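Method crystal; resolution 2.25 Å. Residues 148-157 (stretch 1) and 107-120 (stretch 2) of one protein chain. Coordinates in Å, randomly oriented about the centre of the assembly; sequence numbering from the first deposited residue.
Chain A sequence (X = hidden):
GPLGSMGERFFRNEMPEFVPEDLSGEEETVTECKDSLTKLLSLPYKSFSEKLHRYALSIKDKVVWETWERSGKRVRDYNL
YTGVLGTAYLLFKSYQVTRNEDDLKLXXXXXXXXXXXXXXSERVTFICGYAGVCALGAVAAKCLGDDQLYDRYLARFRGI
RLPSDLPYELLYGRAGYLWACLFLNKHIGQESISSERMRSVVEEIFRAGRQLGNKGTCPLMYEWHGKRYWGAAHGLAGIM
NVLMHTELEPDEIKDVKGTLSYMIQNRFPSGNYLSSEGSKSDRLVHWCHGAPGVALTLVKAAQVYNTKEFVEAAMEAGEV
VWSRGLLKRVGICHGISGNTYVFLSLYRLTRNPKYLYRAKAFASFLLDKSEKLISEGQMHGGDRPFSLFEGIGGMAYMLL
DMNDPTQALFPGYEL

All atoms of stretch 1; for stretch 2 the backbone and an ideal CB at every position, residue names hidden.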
ATOM      1  N   GLN A 148       4.638  -9.124  28.112  1.00 46.56           N
ATOM      2  CA  GLN A 148       5.713  -8.194  28.547  1.00 45.72           C
ATOM      3  C   GLN A 148       6.425  -7.458  27.374  1.00 44.09           C
ATOM      4  O   GLN A 148       6.735  -6.253  27.443  1.00 43.39           O
ATOM      5  CB  GLN A 148       6.759  -8.907  29.423  1.00 46.78           C
ATOM      6  CG  GLN A 148       6.229  -9.774  30.599  1.00 53.10           C
ATOM      7  CD  GLN A 148       5.219 -10.905  30.164  1.00 59.78           C
ATOM      8  OE1 GLN A 148       5.444 -11.626  29.159  1.00 61.84           O
ATOM      9  NE2 GLN A 148       4.113 -11.050  30.931  1.00 57.79           N
ATOM     10  N   LEU A 149       6.743  -8.202  26.325  1.00 41.67           N
ATOM     11  CA  LEU A 149       7.267  -7.621  25.104  1.00 39.66           C
ATOM     12  C   LEU A 149       6.241  -6.627  24.498  1.00 37.68           C
ATOM     13  O   LEU A 149       6.591  -5.612  23.934  1.00 36.45           O
ATOM     14  CB  LEU A 149       7.459  -8.740  24.105  1.00 39.53           C
ATOM     15  CG  LEU A 149       8.754  -8.776  23.329  1.00 41.93           C
ATOM     16  CD1 LEU A 149       8.476  -9.408  21.992  1.00 41.03           C
ATOM     17  CD2 LEU A 149       9.338  -7.422  23.160  1.00 38.46           C
ATOM     18  N   TYR A 150       4.975  -6.958  24.596  1.00 36.39           N
ATOM     19  CA  TYR A 150       3.947  -6.106  24.074  1.00 37.21           C
ATOM     20  C   TYR A 150       3.963  -4.733  24.773  1.00 38.21           C
ATOM     21  O   TYR A 150       3.926  -3.682  24.073  1.00 35.81           O
ATOM     22  CB  TYR A 150       2.593  -6.749  24.237  1.00 35.95           C
ATOM     23  CG  TYR A 150       1.447  -5.772  24.132  1.00 37.70           C
ATOM     24  CD1 TYR A 150       1.144  -5.179  22.911  1.00 34.17           C
ATOM     25  CD2 TYR A 150       0.616  -5.496  25.229  1.00 34.87           C
ATOM     26  CE1 TYR A 150       0.102  -4.337  22.783  1.00 36.52           C
ATOM     27  CE2 TYR A 150      -0.459  -4.618  25.100  1.00 33.84           C
ATOM     28  CZ  TYR A 150      -0.697  -4.034  23.881  1.00 36.17           C
ATOM     29  OH  TYR A 150      -1.740  -3.138  23.662  1.00 38.25           O
ATOM     30  N   ASP A 151       4.024  -4.756  26.130  1.00 39.04           N
ATOM     31  CA  ASP A 151       3.985  -3.533  26.945  1.00 39.93           C
ATOM     32  C   ASP A 151       5.161  -2.702  26.602  1.00 39.99           C
ATOM     33  O   ASP A 151       5.079  -1.459  26.480  1.00 41.14           O
ATOM     34  CB  ASP A 151       4.079  -3.855  28.407  1.00 41.11           C
ATOM     35  CG  ASP A 151       2.846  -4.597  28.917  1.00 43.53           C
ATOM     36  OD1 ASP A 151       1.723  -4.382  28.388  1.00 44.73           O
ATOM     37  OD2 ASP A 151       3.022  -5.373  29.874  1.00 47.22           O
ATOM     38  N   ARG A 152       6.269  -3.385  26.398  1.00 39.19           N
ATOM     39  CA  ARG A 152       7.486  -2.677  26.156  1.00 40.13           C
ATOM     40  C   ARG A 152       7.431  -1.913  24.818  1.00 38.13           C
ATOM     41  O   ARG A 152       7.874  -0.756  24.750  1.00 38.51           O
ATOM     42  CB  ARG A 152       8.677  -3.633  26.299  1.00 41.48           C
ATOM     43  CG  ARG A 152       9.888  -3.351  25.381  1.00 47.99           C
ATOM     44  CD  ARG A 152      10.975  -4.469  25.536  1.00 59.47           C
ATOM     45  NE  ARG A 152      11.690  -4.690  24.272  1.00 61.60           N
ATOM     46  CZ  ARG A 152      12.397  -5.779  23.964  1.00 62.53           C
ATOM     47  NH1 ARG A 152      12.500  -6.792  24.822  1.00 60.43           N
ATOM     48  NH2 ARG A 152      12.985  -5.847  22.768  1.00 64.42           N
ATOM     49  N   TYR A 153       6.903  -2.527  23.758  1.00 35.52           N
ATOM     50  CA  TYR A 153       6.769  -1.768  22.489  1.00 33.67           C
ATOM     51  C   TYR A 153       5.649  -0.717  22.574  1.00 31.41           C
ATOM     52  O   TYR A 153       5.729   0.335  21.967  1.00 28.42           O
ATOM     53  CB  TYR A 153       6.490  -2.658  21.284  1.00 33.80           C
ATOM     54  CG  TYR A 153       7.691  -3.394  20.752  1.00 33.70           C
ATOM     55  CD1 TYR A 153       8.723  -2.718  20.092  1.00 30.89           C
ATOM     56  CD2 TYR A 153       7.787  -4.799  20.909  1.00 31.54           C
ATOM     57  CE1 TYR A 153       9.847  -3.401  19.622  1.00 31.12           C
ATOM     58  CE2 TYR A 153       8.883  -5.494  20.425  1.00 29.73           C
ATOM     59  CZ  TYR A 153       9.898  -4.803  19.768  1.00 31.97           C
ATOM     60  OH  TYR A 153      10.982  -5.518  19.336  1.00 31.44           O
ATOM     61  N   LEU A 154       4.599  -1.055  23.296  1.00 30.70           N
ATOM     62  CA  LEU A 154       3.528  -0.122  23.571  1.00 32.14           C
ATOM     63  C   LEU A 154       3.991   1.156  24.319  1.00 33.50           C
ATOM     64  O   LEU A 154       3.559   2.275  23.952  1.00 34.43           O
ATOM     65  CB  LEU A 154       2.445  -0.830  24.338  1.00 30.83           C
ATOM     66  CG  LEU A 154       1.222   0.025  24.610  1.00 32.29           C
ATOM     67  CD1 LEU A 154       0.688   0.520  23.304  1.00 28.05           C
ATOM     68  CD2 LEU A 154       0.212  -0.723  25.398  1.00 31.04           C
ATOM     69  N   ALA A 155       4.876   0.990  25.317  1.00 34.19           N
ATOM     70  CA  ALA A 155       5.522   2.120  26.040  1.00 35.67           C
ATOM     71  C   ALA A 155       6.410   2.949  25.090  1.00 36.78           C
ATOM     72  O   ALA A 155       6.423   4.185  25.152  1.00 38.26           O
ATOM     73  CB  ALA A 155       6.355   1.602  27.280  1.00 34.80           C
ATOM     74  N   ARG A 156       7.142   2.283  24.197  1.00 36.39           N
ATOM     75  CA  ARG A 156       7.949   3.021  23.266  1.00 36.13           C
ATOM     76  C   ARG A 156       7.053   3.756  22.290  1.00 35.73           C
ATOM     77  O   ARG A 156       7.340   4.904  21.892  1.00 35.74           O
ATOM     78  CB  ARG A 156       8.904   2.110  22.513  1.00 37.09           C
ATOM     79  CG  ARG A 156      10.049   1.578  23.372  1.00 41.23           C
ATOM     80  CD  ARG A 156      10.572   0.264  22.745  1.00 51.86           C
ATOM     81  NE  ARG A 156      11.583  -0.421  23.561  1.00 58.74           N
ATOM     82  CZ  ARG A 156      11.925  -1.704  23.408  1.00 63.49           C
ATOM     83  NH1 ARG A 156      11.338  -2.457  22.469  1.00 65.52           N
ATOM     84  NH2 ARG A 156      12.853  -2.249  24.192  1.00 63.90           N
ATOM     85  N   PHE A 157       5.937   3.143  21.923  1.00 34.07           N
ATOM     86  CA  PHE A 157       5.116   3.800  20.934  1.00 32.87           C
ATOM     87  C   PHE A 157       4.512   5.073  21.620  1.00 31.43           C
ATOM     88  O   PHE A 157       4.498   6.140  21.063  1.00 31.65           O
ATOM     89  CB  PHE A 157       3.987   2.891  20.456  1.00 31.21           C
ATOM     90  CG  PHE A 157       3.241   3.466  19.270  1.00 35.86           C
ATOM     91  CD1 PHE A 157       2.714   4.744  19.305  1.00 35.85           C
ATOM     92  CD2 PHE A 157       3.078   2.744  18.111  1.00 36.66           C
ATOM     93  CE1 PHE A 157       2.058   5.272  18.203  1.00 39.41           C
ATOM     94  CE2 PHE A 157       2.402   3.273  17.043  1.00 37.66           C
ATOM     95  CZ  PHE A 157       1.918   4.531  17.075  1.00 37.95           C
ATOM     96  N   UNK A 107      10.369 -12.395  12.534  1.00 32.37           N
ATOM     97  CA  UNK A 107       9.738 -11.083  12.556  1.00 32.94           C
ATOM     98  C   UNK A 107      10.212 -10.285  13.759  1.00 32.59           C
ATOM     99  O   UNK A 107      10.846  -9.247  13.608  1.00 32.75           O
ATOM    100  CB  UNK A 107       8.214 -11.218  12.574  1.00 32.94           C
ATOM    101  N   UNK A 108       9.929 -10.819  14.942  1.00 33.44           N
ATOM    102  CA  UNK A 108      10.275 -10.153  16.194  1.00 34.85           C
ATOM    103  C   UNK A 108      11.752  -9.936  16.406  1.00 35.66           C
ATOM    104  O   UNK A 108      12.140  -8.939  17.017  1.00 35.73           O
ATOM    105  CB  UNK A 108       9.725 -10.962  17.371  1.00 34.85           C
ATOM    106  N   UNK A 109      12.565 -10.855  15.906  1.00 35.79           N
ATOM    107  CA  UNK A 109      13.990 -10.634  15.960  1.00 38.24           C
ATOM    108  C   UNK A 109      14.379  -9.461  15.071  1.00 37.29           C
ATOM    109  O   UNK A 109      15.229  -8.660  15.464  1.00 35.39           O
ATOM    110  CB  UNK A 109      14.744 -11.899  15.545  1.00 38.24           C
ATOM    111  N   UNK A 110      13.784  -9.378  13.870  1.00 36.96           N
ATOM    112  CA  UNK A 110      14.064  -8.233  12.995  1.00 37.54           C
ATOM    113  C   UNK A 110      13.626  -6.906  13.625  1.00 37.24           C
ATOM    114  O   UNK A 110      14.312  -5.898  13.449  1.00 36.49           O
ATOM    115  CB  UNK A 110      13.363  -8.421  11.648  1.00 37.54           C
ATOM    116  N   UNK A 111      12.473  -6.920  14.325  1.00 36.58           N
ATOM    117  CA  UNK A 111      11.862  -5.709  14.917  1.00 35.96           C
ATOM    118  C   UNK A 111      12.805  -5.164  16.002  1.00 37.02           C
ATOM    119  O   UNK A 111      13.217  -3.980  15.969  1.00 36.47           O
ATOM    120  CB  UNK A 111      10.482  -6.015  15.503  1.00 35.96           C
ATOM    121  N   UNK A 112      13.158  -6.056  16.932  1.00 37.12           N
ATOM    122  CA  UNK A 112      14.112  -5.768  17.988  1.00 37.70           C
ATOM    123  C   UNK A 112      15.399  -5.133  17.463  1.00 36.68           C
ATOM    124  O   UNK A 112      15.813  -4.095  17.988  1.00 36.65           O
ATOM    125  CB  UNK A 112      14.443  -7.054  18.748  1.00 37.70           C
ATOM    126  N   UNK A 113      16.024  -5.720  16.441  1.00 35.26           N
ATOM    127  CA  UNK A 113      17.165  -5.046  15.788  1.00 35.84           C
ATOM    128  C   UNK A 113      16.822  -3.664  15.212  1.00 36.24           C
ATOM    129  O   UNK A 113      17.655  -2.773  15.186  1.00 37.75           O
ATOM    130  CB  UNK A 113      17.704  -5.933  14.664  1.00 35.84           C
ATOM    131  N   UNK A 114      15.596  -3.474  14.751  1.00 36.22           N
ATOM    132  CA  UNK A 114      15.242  -2.222  14.135  1.00 35.62           C
ATOM    133  C   UNK A 114      15.084  -1.189  15.238  1.00 36.06           C
ATOM    134  O   UNK A 114      15.379  -0.014  15.038  1.00 35.87           O
ATOM    135  CB  UNK A 114      13.968  -2.352  13.298  1.00 35.62           C
ATOM    136  N   UNK A 115      14.587  -1.649  16.385  1.00 36.27           N
ATOM    137  CA  UNK A 115      14.378  -0.818  17.527  1.00 38.38           C
ATOM    138  C   UNK A 115      15.696  -0.200  18.018  1.00 38.75           C
ATOM    139  O   UNK A 115      15.821   1.032  18.077  1.00 37.59           O
ATOM    140  CB  UNK A 115      13.711  -1.629  18.640  1.00 38.38           C
ATOM    141  N   UNK A 116      16.664  -1.074  18.320  1.00 40.19           N
ATOM    142  CA  UNK A 116      18.067  -0.720  18.627  1.00 41.23           C
ATOM    143  C   UNK A 116      18.613   0.318  17.632  1.00 42.53           C
ATOM    144  O   UNK A 116      19.141   1.375  18.037  1.00 41.92           O
ATOM    145  CB  UNK A 116      18.946  -1.972  18.604  1.00 41.23           C
ATOM    146  N   UNK A 117      18.493   0.025  16.336  1.00 43.32           N
ATOM    147  CA  UNK A 117      19.009   0.931  15.308  1.00 44.29           C
ATOM    148  C   UNK A 117      18.203   2.249  15.170  1.00 46.52           C
ATOM    149  O   UNK A 117      18.703   3.204  14.589  1.00 45.45           O
ATOM    150  CB  UNK A 117      19.021   0.201  13.963  1.00 44.29           C
ATOM    151  N   UNK A 118      16.981   2.312  15.710  1.00 48.55           N
ATOM    152  CA  UNK A 118      16.148   3.511  15.516  1.00 51.91           C
ATOM    153  C   UNK A 118      16.043   4.491  16.709  1.00 54.67           C
ATOM    154  O   UNK A 118      15.319   5.510  16.651  1.00 55.05           O
ATOM    155  CB  UNK A 118      14.735   3.054  15.149  1.00 51.91           C
ATOM    156  N   UNK A 119      16.753   4.179  17.793  1.00 57.48           N
ATOM    157  CA  UNK A 119      16.898   5.130  18.907  1.00 59.73           C
ATOM    158  C   UNK A 119      17.686   6.285  18.293  1.00 59.57           C
ATOM    159  O   UNK A 119      18.452   6.078  17.333  1.00 60.18           O
ATOM    160  CB  UNK A 119      17.596   4.524  20.126  1.00 59.73           C
ATOM    161  N   UNK A 120      17.417   7.501  18.754  1.00 59.50           N
ATOM    162  CA  UNK A 120      18.002   8.690  18.146  1.00 59.86           C
ATOM    163  C   UNK A 120      17.280   9.129  16.864  1.00 58.67           C
ATOM    164  O   UNK A 120      17.556  10.208  16.338  1.00 58.74           O
ATOM    165  CB  UNK A 120      19.479   8.431  17.839  1.00 59.86           C
TER

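The two helices run in roughly the same direction, their axes 34° apart and no closer than 12.9 Å, so side chains, rather than close-packed backbones, make the contact.

At positions 107 and 110 the ideal CB has nothing of stretch 1 within 5.5 Å, so the visible atoms scarcely restrict the choice; they are Cys107 and Asn110. Position 108 points its CB sideways, 5.0 Å from Leu149 CD1. A flexible aliphatic chain could bend toward that methyl; Leu108, in the m,t rotamer, brings CD2 to 4.1 Å from Leu149 CD1. One water, which donates to Leu108 O at 2.7 Å and lies 2.6 Å from Tyr153 OH, joins the helices.

Position 109 points away, suiting a polar or charged residue; it is Glu109.

Position 111 points toward stretch 1, its ideal CB 3.9 Å from Tyr153 OH. A small or branched aliphatic residue suits so short a distance. Val111 places CG1 3.6 Å from Tyr153 CZ and helps form the hole in which Tyr153 sits, together with Leu108 and positions 112 and 115.

At position 112 the CB points sideways, 3.8 Å from Tyr153 OH and 4.4 Å from Arg152 NH2. The nearby guanidinium favours an acid, though a neutral acceptor could also serve. Glu112, with two t torsions, accepts a hydrogen bond at OE2 from Arg152 NH2, 3.0 Å away near the guanidinium plane at 167°: a well-formed salt bridge.

Position 113 points away and would take most types; it is Ala113. Around the CB of 114 (sideways), 116, 117 and 118 nothing of stretch 1 lies within 5.5 Å, so the visible atoms do not choose; they are Cys114, Val116, Ala117 and Ser118.

Position 115 points toward stretch 1, its CB 4.4 Å from Tyr153 CE1 and 4.6 Å from Arg156 NH1. A short acid could reach the cation while passing near the ring, although Asn or Ser would fit. Asp115 forms a salt bridge, OD2 to Arg156 NH1 at 2.7 Å. Because the oxygen lies over the guanidinium face, charge alone holds this pair; the place of OD2 is less certain.

At 119 phi/psi of -65/147 leaves the helix. Its CB points sideways with no close neighbour, so only a long chain could cross, and Arg156 would suit an acid. It is nevertheless Arg119, whose NH2 lies 3.2 Å from Arg156 NE. Asp115 offsets this like-charge approach, its OD2 bridging to Arg119 NH2 at 2.9 Å.

Position 120 has positive phi, favouring Gly, Asn or Asp; it is Asp120.

Stretch 2 (107-120) CLENVEACDVASRD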
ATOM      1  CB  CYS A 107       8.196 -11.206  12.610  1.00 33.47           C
ATOM      2  SG  CYS A 107       7.385  -9.533  12.732  1.00 33.26           S
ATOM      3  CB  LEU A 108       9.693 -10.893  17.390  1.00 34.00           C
ATOM      4  CG  LEU A 108       8.209 -10.574  17.502  1.00 33.57           C
ATOM      5  CD1 LEU A 108       7.581 -11.543  18.456  1.00 32.37           C
ATOM      6  CD2 LEU A 108       7.977  -9.155  17.939  1.00 34.10           C
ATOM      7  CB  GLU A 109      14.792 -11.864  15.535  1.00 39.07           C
ATOM      8  CG  GLU A 109      14.422 -13.092  16.239  1.00 44.31           C
ATOM      9  CD  GLU A 109      15.462 -14.182  16.069  1.00 53.78           C
ATOM     10  OE1 GLU A 109      16.442 -14.018  15.274  1.00 52.33           O
ATOM     11  OE2 GLU A 109      15.292 -15.202  16.787  1.00 58.09           O
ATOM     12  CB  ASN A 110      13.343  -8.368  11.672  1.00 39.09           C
ATOM     13  CG  ASN A 110      13.904  -9.489  10.791  1.00 41.98           C
ATOM     14  OD1 ASN A 110      13.590  -9.534   9.613  1.00 45.31           O
ATOM     15  ND2 ASN A 110      14.730 -10.365  11.341  1.00 40.20           N
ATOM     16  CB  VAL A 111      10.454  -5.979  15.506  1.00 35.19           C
ATOM     17  CG1 VAL A 111       9.868  -4.742  16.122  1.00 34.45           C
ATOM     18  CG2 VAL A 111       9.476  -6.430  14.396  1.00 32.66           C
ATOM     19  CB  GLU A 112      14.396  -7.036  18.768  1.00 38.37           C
ATOM     20  CG  GLU A 112      15.584  -6.971  19.711  1.00 45.97           C
ATOM     21  CD  GLU A 112      15.496  -8.130  20.696  1.00 57.39           C
ATOM     22  OE1 GLU A 112      16.095  -9.223  20.410  1.00 60.77           O
ATOM     23  OE2 GLU A 112      14.759  -7.971  21.716  1.00 58.71           O
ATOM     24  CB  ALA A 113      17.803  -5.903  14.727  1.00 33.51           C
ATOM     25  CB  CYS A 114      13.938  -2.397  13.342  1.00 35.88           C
ATOM     26  SG  CYS A 114      14.180  -3.204  11.693  1.00 33.92           S
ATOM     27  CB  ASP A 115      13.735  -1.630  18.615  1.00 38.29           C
ATOM     28  CG  ASP A 115      13.336  -0.787  19.818  1.00 42.71           C
ATOM     29  OD1 ASP A 115      13.061   0.431  19.692  1.00 44.84           O
ATOM     30  OD2 ASP A 115      13.290  -1.376  20.918  1.00 47.49           O
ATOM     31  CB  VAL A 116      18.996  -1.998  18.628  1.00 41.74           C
ATOM     32  CG1 VAL A 116      20.500  -1.636  18.701  1.00 42.56           C
ATOM     33  CG2 VAL A 116      18.625  -2.971  19.756  1.00 39.97           C
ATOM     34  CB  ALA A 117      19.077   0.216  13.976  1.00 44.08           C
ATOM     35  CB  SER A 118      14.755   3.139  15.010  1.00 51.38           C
ATOM     36  OG  SER A 118      14.085   2.250  15.879  1.00 51.15           O
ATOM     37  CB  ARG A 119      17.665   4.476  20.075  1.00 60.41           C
ATOM     38  CG  ARG A 119      17.164   3.071  20.453  1.00 62.30           C
ATOM     39  CD  ARG A 119      15.687   3.070  20.914  1.00 67.23           C
ATOM     40  NE  ARG A 119      15.255   1.742  21.364  1.00 70.85           N
ATOM     41  CZ  ARG A 119      15.068   1.391  22.639  1.00 74.54           C
ATOM     42  NH1 ARG A 119      15.255   2.275  23.625  1.00 74.60           N
ATOM     43  NH2 ARG A 119      14.681   0.151  22.933  1.00 75.31           N
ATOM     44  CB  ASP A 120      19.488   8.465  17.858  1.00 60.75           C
ATOM     45  CG  ASP A 120      20.311   8.315  19.122  1.00 64.86           C
ATOM     46  OD1 ASP A 120      19.769   8.566  20.219  1.00 66.21           O
ATOM     47  OD2 ASP A 120      21.500   7.946  19.020  1.00 67.80           O
TER
HETATM   48  O   HOH W   1      10.878  -8.072  19.219  1.00 36.85           O
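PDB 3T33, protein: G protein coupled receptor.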